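Local coordinates for IroE-like serine hydrolase (Shewanella oneidensis, PDB 3GFF), which probably hydrolyses ester bonds as an esterase D family serine hydrolase of the alpha/beta-hydrolase class, at residues Lys264-Ile268 / Gln283-Leu287; Gln72-Val76 / Ile259-Phe263; Thr84-Arg88 / Gln107-Thr111; Ser145-Leu149 / Leu168-Phe174. All blocks are in the same frame, centred on the assembly; numbering follows the deposited sequence.

Overall arrangement
From the N terminus, the first segment met is 72-76, the loop entering strand 77-81; contact 2 closes only at 259-263, near the end of helix 250-263. Contacts 3 and 4 nest in series inside that long loop. Contact 3 joins short helix 86-89 to the loop ahead of helix 114-132, and contact 4 joins the start of helix 146-156 to the loop after strand 164-168. These two touch, M87 SE lying 3.7 Å from F146 CE2 and Y108 OH 3.5 Å from W173 CH2. Contact 1 opens right after contact 2 and closes a short loop onto helix 277-291. Contacts 1 and 2 lie on the opposite side of the chain's centre from 3 and 4.

Contact 1. Residues Lys264-Ile268 / Gln283-Leu287; sequences KDFAI and QYGVL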
# COMPACT_ATOMS: atom_id res chain seq x y z
N LYS A 264 16.00 3.16 -3.90
CA LYS A 264 16.00 4.59 -4.09
C LYS A 264 17.04 5.09 -5.10
O LYS A 264 16.71 5.79 -6.06
CB LYS A 264 16.23 5.26 -2.72
CG LYS A 264 16.05 6.78 -2.68
CD LYS A 264 16.27 7.34 -1.23
CE LYS A 264 15.43 6.58 -0.16
NZ LYS A 264 15.20 7.28 1.16
N ASP A 265 18.29 4.68 -4.90
CA ASP A 265 19.37 5.19 -5.74
C ASP A 265 19.53 4.53 -7.12
O ASP A 265 20.49 4.83 -7.82
CB ASP A 265 20.68 5.11 -4.96
CG ASP A 265 20.64 5.92 -3.71
OD1 ASP A 265 20.05 7.02 -3.71
OD2 ASP A 265 21.22 5.47 -2.71
N PHE A 266 18.59 3.65 -7.48
CA PHE A 266 18.63 2.90 -8.76
C PHE A 266 18.05 3.68 -9.91
O PHE A 266 18.28 3.33 -11.08
CB PHE A 266 17.85 1.58 -8.67
CG PHE A 266 18.53 0.51 -7.87
CD1 PHE A 266 18.85 0.69 -6.54
CD2 PHE A 266 18.77 -0.73 -8.45
CE1 PHE A 266 19.44 -0.30 -5.81
CE2 PHE A 266 19.35 -1.74 -7.71
CZ PHE A 266 19.68 -1.53 -6.39
N ALA A 267 17.24 4.69 -9.57
CA ALA A 267 16.60 5.59 -10.54
C ALA A 267 17.62 6.44 -11.31
O ALA A 267 18.58 6.96 -10.75
CB ALA A 267 15.56 6.50 -9.81
N ILE A 268 17.39 6.58 -12.61
CA ILE A 268 18.24 7.36 -13.51
C ILE A 268 17.38 8.53 -13.99
O ILE A 268 16.36 8.33 -14.66
CB ILE A 268 18.71 6.50 -14.72
CG1 ILE A 268 19.65 5.38 -14.26
CG2 ILE A 268 19.41 7.33 -15.77
CD1 ILE A 268 19.95 4.34 -15.38
N GLN A 283 27.32 5.44 -10.62
CA GLN A 283 26.11 5.20 -9.83
C GLN A 283 25.94 3.71 -9.56
O GLN A 283 25.74 3.29 -8.41
CB GLN A 283 24.87 5.74 -10.58
CG GLN A 283 23.55 5.39 -10.00
CD GLN A 283 22.37 5.84 -10.86
OE1 GLN A 283 22.54 6.19 -12.02
NE2 GLN A 283 21.18 5.85 -10.27
N TYR A 284 26.03 2.92 -10.62
CA TYR A 284 25.90 1.48 -10.46
C TYR A 284 27.13 0.82 -9.80
O TYR A 284 27.00 -0.23 -9.17
CB TYR A 284 25.38 0.82 -11.75
CG TYR A 284 23.88 0.96 -11.81
CD1 TYR A 284 23.28 2.17 -12.18
CD2 TYR A 284 23.05 -0.10 -11.44
CE1 TYR A 284 21.91 2.33 -12.18
CE2 TYR A 284 21.68 0.04 -11.43
CZ TYR A 284 21.11 1.26 -11.78
OH TYR A 284 19.74 1.38 -11.81
N GLY A 285 28.29 1.47 -9.88
CA GLY A 285 29.48 1.02 -9.17
C GLY A 285 29.23 1.13 -7.67
O GLY A 285 29.54 0.22 -6.92
N VAL A 286 28.62 2.23 -7.24
CA VAL A 286 28.31 2.45 -5.84
C VAL A 286 27.28 1.42 -5.36
O VAL A 286 27.47 0.82 -4.29
CB VAL A 286 27.80 3.89 -5.58
CG1 VAL A 286 27.40 4.08 -4.07
CG2 VAL A 286 28.86 4.92 -6.02
N LEU A 287 26.23 1.18 -6.16
CA LEU A 287 25.21 0.16 -5.81
C LEU A 287 25.86 -1.21 -5.67
O LEU A 287 25.58 -1.95 -4.72
CB LEU A 287 24.05 0.13 -6.83
CG LEU A 287 23.21 1.42 -6.95
CD1 LEU A 287 22.14 1.30 -8.01
CD2 LEU A 287 22.64 1.74 -5.59
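A helix-loop-helix connection folds back on itself here: the loop following helix 250-263 docks against one face of helix 277-291, through Q283, Y284 and L287, residues spaced to lie on the same side of the helix. Q283 supplies the main polar link. Its extended side chain (t, t) reaches two loop carbonyls, NE2 donating to D265 O at 2.7 Å and to A267 O at 2.9 Å, so one amide holds the bend on both sides of F266. The carbonyl between them is taken by the neighbouring residue, Y284 OH donating to F266 O at 2.5 Å. D265 turns its carboxylate to a salt bridge with R290 further along the same helix. F266 has its CA-to-CB bond directed away from the helix, yet its ring still lies against L287 and meets F263 edge-to-face. L287 points toward the loop and forms a CH-pi contact, its CD1 sitting 3.6 Å from the F266 ring centroid and 12° off the ring normal.

Contact 2. Residues Gln72-Val76 / Ile259-Phe263; sequences QIPKV and IRHLF
Q72-V76 is a loop that leads into strand 77-81 and packs against the C-terminal part of helix 250-263, with I73 and F263 nearest in register (CA to CA 5.7 Å). Q72 (phi/psi -86/-29) bends its side chain back as m, m, so that OE1 accepts from R260 NH1 at 3.0 Å while NE2 bonds to M70 O. One water bridges the two backbones, donating to Q72 O at 2.9 Å and to R260 O at 3.0 Å. From I73 on, the backbone is extended (-133/163 at I73, -76/171 at P74, -137/163 at V76). I73, p, t, faces the helix: CG2 lies 3.7 Å from I259 O, CD1 4.0 Å from I259 CG2, and CB 4.0 Å from F263 CD2. P74 sets the CD edge of its ring over the face of F263 (chi1 m) in a CH-pi contact: CD is 3.7 Å from the ring centroid, 26° off the normal, and 3.3 Å from F263 CG. V76 reaches the far end of that ring, CG1 4.5 Å from F263 CZ. This packing of helix 250-263, which follows edge strand 235-241, is apolar inside with a polar rim and consistent with an alpha/beta-hydrolase fold. R260 NH2 bonds to E244 O of the second subunit, so the rim adjoins the dimer contact, while I73 and I259 share L62 and L65 of helix 51-65, and V76 rests on strand 43-48.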
# COMPACT_ATOMS: atom_id res chain seq x y z
N GLN A 72 8.95 3.16 -9.56
CA GLN A 72 9.55 3.59 -8.33
C GLN A 72 10.57 2.58 -7.84
O GLN A 72 11.51 2.93 -7.12
CB GLN A 72 8.46 3.84 -7.29
CG GLN A 72 7.45 4.90 -7.75
CD GLN A 72 8.09 6.27 -7.95
OE1 GLN A 72 8.60 6.87 -7.01
NE2 GLN A 72 8.04 6.77 -9.18
N ILE A 73 10.36 1.31 -8.17
CA ILE A 73 11.34 0.31 -7.84
C ILE A 73 11.54 -0.50 -9.11
O ILE A 73 10.73 -0.39 -10.02
CB ILE A 73 10.93 -0.53 -6.62
CG1 ILE A 73 9.67 -1.36 -6.89
CG2 ILE A 73 10.74 0.35 -5.37
CD1 ILE A 73 9.27 -2.27 -5.72
N PRO A 74 12.64 -1.27 -9.21
CA PRO A 74 12.80 -2.10 -10.39
C PRO A 74 11.90 -3.33 -10.36
O PRO A 74 11.25 -3.64 -9.34
CB PRO A 74 14.28 -2.47 -10.37
CG PRO A 74 14.73 -2.32 -8.99
CD PRO A 74 13.76 -1.42 -8.27
N LYS A 75 11.85 -4.04 -11.48
CA LYS A 75 11.09 -5.28 -11.57
C LYS A 75 11.77 -6.37 -10.73
O LYS A 75 12.96 -6.46 -10.69
CB LYS A 75 11.01 -5.71 -13.04
CG LYS A 75 10.25 -4.73 -13.97
CD LYS A 75 8.79 -4.77 -13.69
CE LYS A 75 7.95 -4.01 -14.74
NZ LYS A 75 8.16 -2.55 -14.74
N VAL A 76 11.00 -7.19 -10.02
CA VAL A 76 11.55 -8.30 -9.23
C VAL A 76 10.72 -9.57 -9.41
O VAL A 76 9.60 -9.51 -9.90
CB VAL A 76 11.55 -7.98 -7.74
CG1 VAL A 76 12.37 -6.68 -7.45
CG2 VAL A 76 10.10 -7.83 -7.21
N ILE A 259 11.19 -1.02 0.83
CA ILE A 259 11.58 -1.41 -0.54
C ILE A 259 11.91 -0.21 -1.40
O ILE A 259 12.74 -0.33 -2.30
CB ILE A 259 10.47 -2.30 -1.23
CG1 ILE A 259 11.11 -3.27 -2.23
CG2 ILE A 259 9.36 -1.45 -1.82
CD1 ILE A 259 12.09 -4.29 -1.53
N ARG A 260 11.25 0.92 -1.13
CA ARG A 260 11.52 2.16 -1.77
C ARG A 260 12.88 2.73 -1.35
O ARG A 260 13.61 3.29 -2.17
CB ARG A 260 10.38 3.19 -1.55
CG ARG A 260 9.18 3.00 -2.48
CD ARG A 260 7.98 3.87 -2.13
NE ARG A 260 8.32 5.30 -2.09
CZ ARG A 260 8.34 6.12 -3.14
NH1 ARG A 260 8.01 5.71 -4.36
NH2 ARG A 260 8.69 7.40 -2.96
N HIS A 261 13.20 2.62 -0.08
CA HIS A 261 14.49 3.02 0.41
C HIS A 261 15.61 2.13 -0.16
O HIS A 261 16.66 2.61 -0.58
CB HIS A 261 14.50 2.94 1.93
CG HIS A 261 15.85 3.14 2.52
ND1 HIS A 261 16.45 4.37 2.58
CD2 HIS A 261 16.74 2.26 3.06
CE1 HIS A 261 17.64 4.26 3.14
NE2 HIS A 261 17.84 3.00 3.44
N LEU A 262 15.37 0.81 -0.20
CA LEU A 262 16.36 -0.11 -0.76
C LEU A 262 16.71 0.21 -2.21
O LEU A 262 17.87 0.15 -2.59
CB LEU A 262 15.85 -1.56 -0.69
CG LEU A 262 16.86 -2.60 -1.18
CD1 LEU A 262 18.08 -2.71 -0.19
CD2 LEU A 262 16.17 -3.99 -1.35
N PHE A 263 15.70 0.55 -3.01
CA PHE A 263 15.90 0.82 -4.44
C PHE A 263 15.94 2.28 -4.88
O PHE A 263 15.97 2.58 -6.09
CB PHE A 263 14.82 0.09 -5.23
CG PHE A 263 14.95 -1.39 -5.17
CD1 PHE A 263 16.09 -2.01 -5.68
CD2 PHE A 263 13.95 -2.18 -4.64
CE1 PHE A 263 16.21 -3.39 -5.63
CE2 PHE A 263 14.07 -3.53 -4.60
CZ PHE A 263 15.19 -4.14 -5.08
O HOH W 1 12.16 4.22 -4.64

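Contact 3. Residues Thr84-Arg88 / Gln107-Thr111; sequences TNRMR and QYQHT
Beside the probable active site, a short N-capped helix packs against a 3-10 turn, and together they help wall in F146 and W173 of contact 4. N85 (phi/psi -102/91, chi1 t) is the N-cap of helix 86-89: its OD1 accepts from R88 N at 3.3 Å. Facing it, Q107-H110 end a 3-10 segment that starts earlier in the chain, with T111 N bonded to Y108 O at 3.0 Å. Measured between CA atoms, R88 and T111 are the nearest pair, 4.5 Å apart. Selenomethionine M87, coiled as m, m, m, has the most surface buried: CB lies 3.5 Å from Q107 O, and CE 3.4 Å from T111 CG2. CE also sits over the face of the Y108 ring, 3.9 Å from its centroid and 17° off the normal, while SE makes an oblique Met-aromatic contact at 5.3 Å from the same centroid. N85 ND2 lies over the face of the H110 ring, 3.6 Å from H110 CG. R88 packs its CB 3.8 Å from H110 CB, then carries its guanidinium away to a salt bridge with E24. Two CA-H...O contacts join the backbones, R88 CA to H110 O at 3.3 Å and T111 CA to M87 O at 3.6 Å. Cohesion between the segments therefore rests on methyl-ring, ring-face and CA-H...O contacts, with the conventional hydrogen bonds spent within each segment or on outside partners.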
# COMPACT_ATOMS: atom_id res chain seq x y z
N THR A 84 4.04 -24.03 7.57
CA THR A 84 3.45 -25.27 8.02
C THR A 84 3.49 -25.04 9.56
O THR A 84 2.50 -24.58 10.14
CB THR A 84 4.25 -26.46 7.54
OG1 THR A 84 5.55 -26.43 8.12
CG2 THR A 84 4.37 -26.46 6.00
N ASN A 85 4.64 -25.29 10.19
CA ASN A 85 4.82 -25.02 11.62
C ASN A 85 5.62 -23.70 11.83
O ASN A 85 6.87 -23.66 11.88
CB ASN A 85 5.46 -26.22 12.31
CG ASN A 85 5.40 -26.16 13.83
OD1 ASN A 85 5.22 -25.09 14.43
ND2 ASN A 85 5.61 -27.30 14.45
N ARG A 86 4.88 -22.61 11.93
CA ARG A 86 5.43 -21.27 12.09
C ARG A 86 6.25 -21.06 13.38
O ARG A 86 7.30 -20.44 13.35
CB ARG A 86 4.26 -20.29 12.06
CG ARG A 86 4.64 -18.82 12.21
CD ARG A 86 3.49 -17.94 11.77
NE ARG A 86 4.00 -16.62 11.44
CZ ARG A 86 3.99 -15.57 12.27
NH1 ARG A 86 3.44 -15.68 13.49
NH2 ARG A 86 4.52 -14.41 11.87
N MSE A 87 5.78 -21.58 14.51
CA MSE A 87 6.55 -21.40 15.73
C MSE A 87 7.85 -22.18 15.66
O MSE A 87 8.82 -21.82 16.29
CB MSE A 87 5.75 -21.77 16.98
CG MSE A 87 4.68 -20.71 17.39
SE MSE A 87 5.45 -18.93 17.75
CE MSE A 87 6.53 -19.53 19.21
N ARG A 88 7.89 -23.23 14.87
CA ARG A 88 9.07 -24.05 14.77
C ARG A 88 10.08 -23.38 13.89
O ARG A 88 11.23 -23.25 14.28
CB ARG A 88 8.73 -25.43 14.21
CG ARG A 88 9.87 -26.45 14.16
CD ARG A 88 9.48 -27.58 13.21
NE ARG A 88 9.32 -27.08 11.85
CZ ARG A 88 8.84 -27.78 10.82
NH1 ARG A 88 8.44 -29.04 10.98
NH2 ARG A 88 8.74 -27.21 9.63
N GLN A 107 2.41 -24.96 21.15
CA GLN A 107 3.31 -24.98 20.01
C GLN A 107 4.70 -24.33 20.28
O GLN A 107 5.60 -24.33 19.41
CB GLN A 107 2.57 -24.49 18.77
CG GLN A 107 1.54 -25.60 18.24
CD GLN A 107 0.36 -25.93 19.21
OE1 GLN A 107 0.30 -27.03 19.76
NE2 GLN A 107 -0.57 -24.98 19.40
N TYR A 108 4.88 -23.84 21.51
CA TYR A 108 6.19 -23.36 21.97
C TYR A 108 7.22 -24.48 22.08
O TYR A 108 8.44 -24.22 21.98
CB TYR A 108 6.07 -22.62 23.30
CG TYR A 108 5.82 -21.15 23.12
CD1 TYR A 108 4.70 -20.70 22.45
CD2 TYR A 108 6.71 -20.22 23.62
CE1 TYR A 108 4.48 -19.34 22.27
CE2 TYR A 108 6.49 -18.87 23.46
CZ TYR A 108 5.38 -18.43 22.78
OH TYR A 108 5.21 -17.07 22.61
N GLN A 109 6.73 -25.71 22.25
CA GLN A 109 7.57 -26.90 22.36
C GLN A 109 8.40 -27.11 21.11
O GLN A 109 9.41 -27.76 21.17
CB GLN A 109 6.74 -28.18 22.60
CG GLN A 109 5.89 -28.61 21.39
CD GLN A 109 4.77 -29.58 21.75
OE1 GLN A 109 5.01 -30.74 22.14
NE2 GLN A 109 3.51 -29.12 21.57
N HIS A 110 7.96 -26.57 19.98
CA HIS A 110 8.71 -26.76 18.72
C HIS A 110 9.66 -25.65 18.40
O HIS A 110 10.34 -25.72 17.38
CB HIS A 110 7.74 -26.93 17.54
CG HIS A 110 6.73 -28.01 17.75
ND1 HIS A 110 5.42 -27.75 18.08
CD2 HIS A 110 6.85 -29.35 17.69
CE1 HIS A 110 4.77 -28.88 18.19
NE2 HIS A 110 5.62 -29.88 17.98
N THR A 111 9.70 -24.62 19.24
CA THR A 111 10.56 -23.48 18.96
C THR A 111 12.04 -23.84 18.81
O THR A 111 12.53 -24.85 19.36
CB THR A 111 10.38 -22.36 20.00
OG1 THR A 111 10.53 -22.91 21.31
CG2 THR A 111 8.99 -21.72 19.88

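Contact 4. Residues Ser145-Leu149 / Leu168-Phe174; sequences SFGGL and LDTSLWF. With IMD (imidazole), chain D.
S145 sits in a strained backbone conformation, phi/psi 60/-130, between strand 138-144 and helix 146-156. Its N donates to L168 O (3.0 Å), and its O accepts from S171 N (3.3 Å), so the end of strand 164-168 and the loop leaving it are held at two points. G148 and T170 are the nearest pair, CA to CA 4.4 Å; a CB on G148 would clash with T170 OG1, 2.7 Å away. The sharp turn fits the GxSxG nucleophile elbow of alpha/beta-hydrolases, with S145 as the probable nucleophile: S145 OG bonds to H247 NE2 and D169 OD2 to H247 ND1, in a probable Ser-His-Asp triad. The loop makes an inverse gamma turn centred on S171 (-79/63) and a type I turn from S171 to F174. S171, chi1 m, brings OG 3.2 Å from S145 OG and its CB 4.2 Å from the F146 ring centroid, over the face. L149 (m, t) sets CD1 3.8 Å from F174 CB, and CD2 3.9 Å from T170 CG2. F146 (m) meets W173 (p) obliquely, CZ to W173 CZ2 3.4 Å. An imidazole, probably from the crystallisation liquor, donates from N1 to S171 OG at 3.2 Å, with W173 NE1 3.2 Å from that N1.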
# COMPACT_ATOMS: atom_id res chain seq x y z
N SER A 145 6.83 -9.58 11.99
CA SER A 145 6.48 -10.22 13.27
C SER A 145 7.50 -11.30 13.53
O SER A 145 8.70 -11.03 13.46
CB SER A 145 5.04 -10.75 13.24
OG SER A 145 4.57 -11.14 14.54
N PHE A 146 7.05 -12.51 13.86
CA PHE A 146 7.99 -13.62 14.01
C PHE A 146 8.88 -13.84 12.79
O PHE A 146 10.04 -14.23 12.93
CB PHE A 146 7.27 -14.91 14.34
CG PHE A 146 6.82 -14.99 15.74
CD1 PHE A 146 5.62 -14.45 16.12
CD2 PHE A 146 7.61 -15.60 16.68
CE1 PHE A 146 5.24 -14.53 17.42
CE2 PHE A 146 7.22 -15.67 17.97
CZ PHE A 146 6.06 -15.15 18.35
N GLY A 147 8.37 -13.59 11.58
CA GLY A 147 9.19 -13.68 10.36
C GLY A 147 10.36 -12.67 10.39
O GLY A 147 11.39 -12.87 9.74
N GLY A 148 10.19 -11.59 11.14
CA GLY A 148 11.26 -10.61 11.35
C GLY A 148 12.47 -11.25 12.05
O GLY A 148 13.58 -10.83 11.83
N LEU A 149 12.22 -12.25 12.89
CA LEU A 149 13.24 -12.97 13.63
C LEU A 149 14.06 -13.83 12.70
O LEU A 149 15.22 -14.07 13.00
CB LEU A 149 12.65 -13.86 14.73
CG LEU A 149 12.03 -13.17 15.93
CD1 LEU A 149 11.21 -14.15 16.75
CD2 LEU A 149 13.15 -12.51 16.76
N LEU A 168 10.10 -6.20 9.68
CA LEU A 168 8.89 -5.40 9.93
C LEU A 168 8.24 -5.77 11.28
O LEU A 168 7.56 -6.77 11.43
CB LEU A 168 7.91 -5.57 8.75
CG LEU A 168 8.54 -5.40 7.34
CD1 LEU A 168 7.51 -5.65 6.19
CD2 LEU A 168 9.22 -4.03 7.24
N ASP A 169 8.49 -4.91 12.24
CA ASP A 169 8.02 -5.02 13.62
C ASP A 169 8.40 -6.35 14.20
O ASP A 169 7.58 -7.09 14.69
CB ASP A 169 6.53 -4.76 13.72
CG ASP A 169 6.18 -4.01 14.98
OD1 ASP A 169 6.98 -3.14 15.37
OD2 ASP A 169 5.11 -4.27 15.55
N THR A 170 9.69 -6.62 14.14
CA THR A 170 10.27 -7.90 14.61
C THR A 170 9.85 -8.23 16.04
O THR A 170 9.88 -7.35 16.92
CB THR A 170 11.80 -7.79 14.57
OG1 THR A 170 12.19 -7.42 13.24
CG2 THR A 170 12.49 -9.14 14.98
N SER A 171 9.46 -9.49 16.26
CA SER A 171 9.06 -9.98 17.58
C SER A 171 10.33 -10.29 18.45
O SER A 171 10.56 -11.44 18.84
CB SER A 171 8.21 -11.24 17.41
OG SER A 171 7.08 -11.02 16.56
N LEU A 172 11.12 -9.25 18.74
CA LEU A 172 12.34 -9.36 19.54
C LEU A 172 12.05 -9.79 20.97
O LEU A 172 12.95 -10.23 21.69
CB LEU A 172 13.14 -8.03 19.54
CG LEU A 172 13.75 -7.55 18.20
CD1 LEU A 172 14.47 -6.15 18.33
CD2 LEU A 172 14.75 -8.57 17.72
N TRP A 173 10.81 -9.62 21.42
CA TRP A 173 10.41 -10.09 22.74
C TRP A 173 10.55 -11.63 22.88
O TRP A 173 10.71 -12.17 24.01
CB TRP A 173 8.98 -9.65 23.06
CG TRP A 173 7.98 -10.20 22.11
CD1 TRP A 173 7.47 -9.58 21.03
CD2 TRP A 173 7.39 -11.52 22.14
NE1 TRP A 173 6.57 -10.40 20.39
CE2 TRP A 173 6.52 -11.60 21.03
CE3 TRP A 173 7.51 -12.63 22.99
CZ2 TRP A 173 5.77 -12.74 20.75
CZ3 TRP A 173 6.79 -13.77 22.70
CH2 TRP A 173 5.91 -13.81 21.59
N PHE A 174 10.57 -12.34 21.75
CA PHE A 174 10.63 -13.77 21.84
C PHE A 174 11.93 -14.20 22.50
O PHE A 174 13.02 -13.79 22.09
CB PHE A 174 10.43 -14.46 20.49
CG PHE A 174 10.51 -15.94 20.60
CD1 PHE A 174 9.43 -16.66 21.03
CD2 PHE A 174 11.69 -16.59 20.36
CE1 PHE A 174 9.51 -18.02 21.18
CE2 PHE A 174 11.78 -17.96 20.50
CZ PHE A 174 10.68 -18.67 20.89
N1 IMD D . 4.27 -10.65 18.12
C2 IMD D . 4.07 -9.37 18.55
N3 IMD D . 2.73 -9.20 18.80
C4 IMD D . 2.09 -10.36 18.50
C5 IMD D . 3.07 -11.28 18.07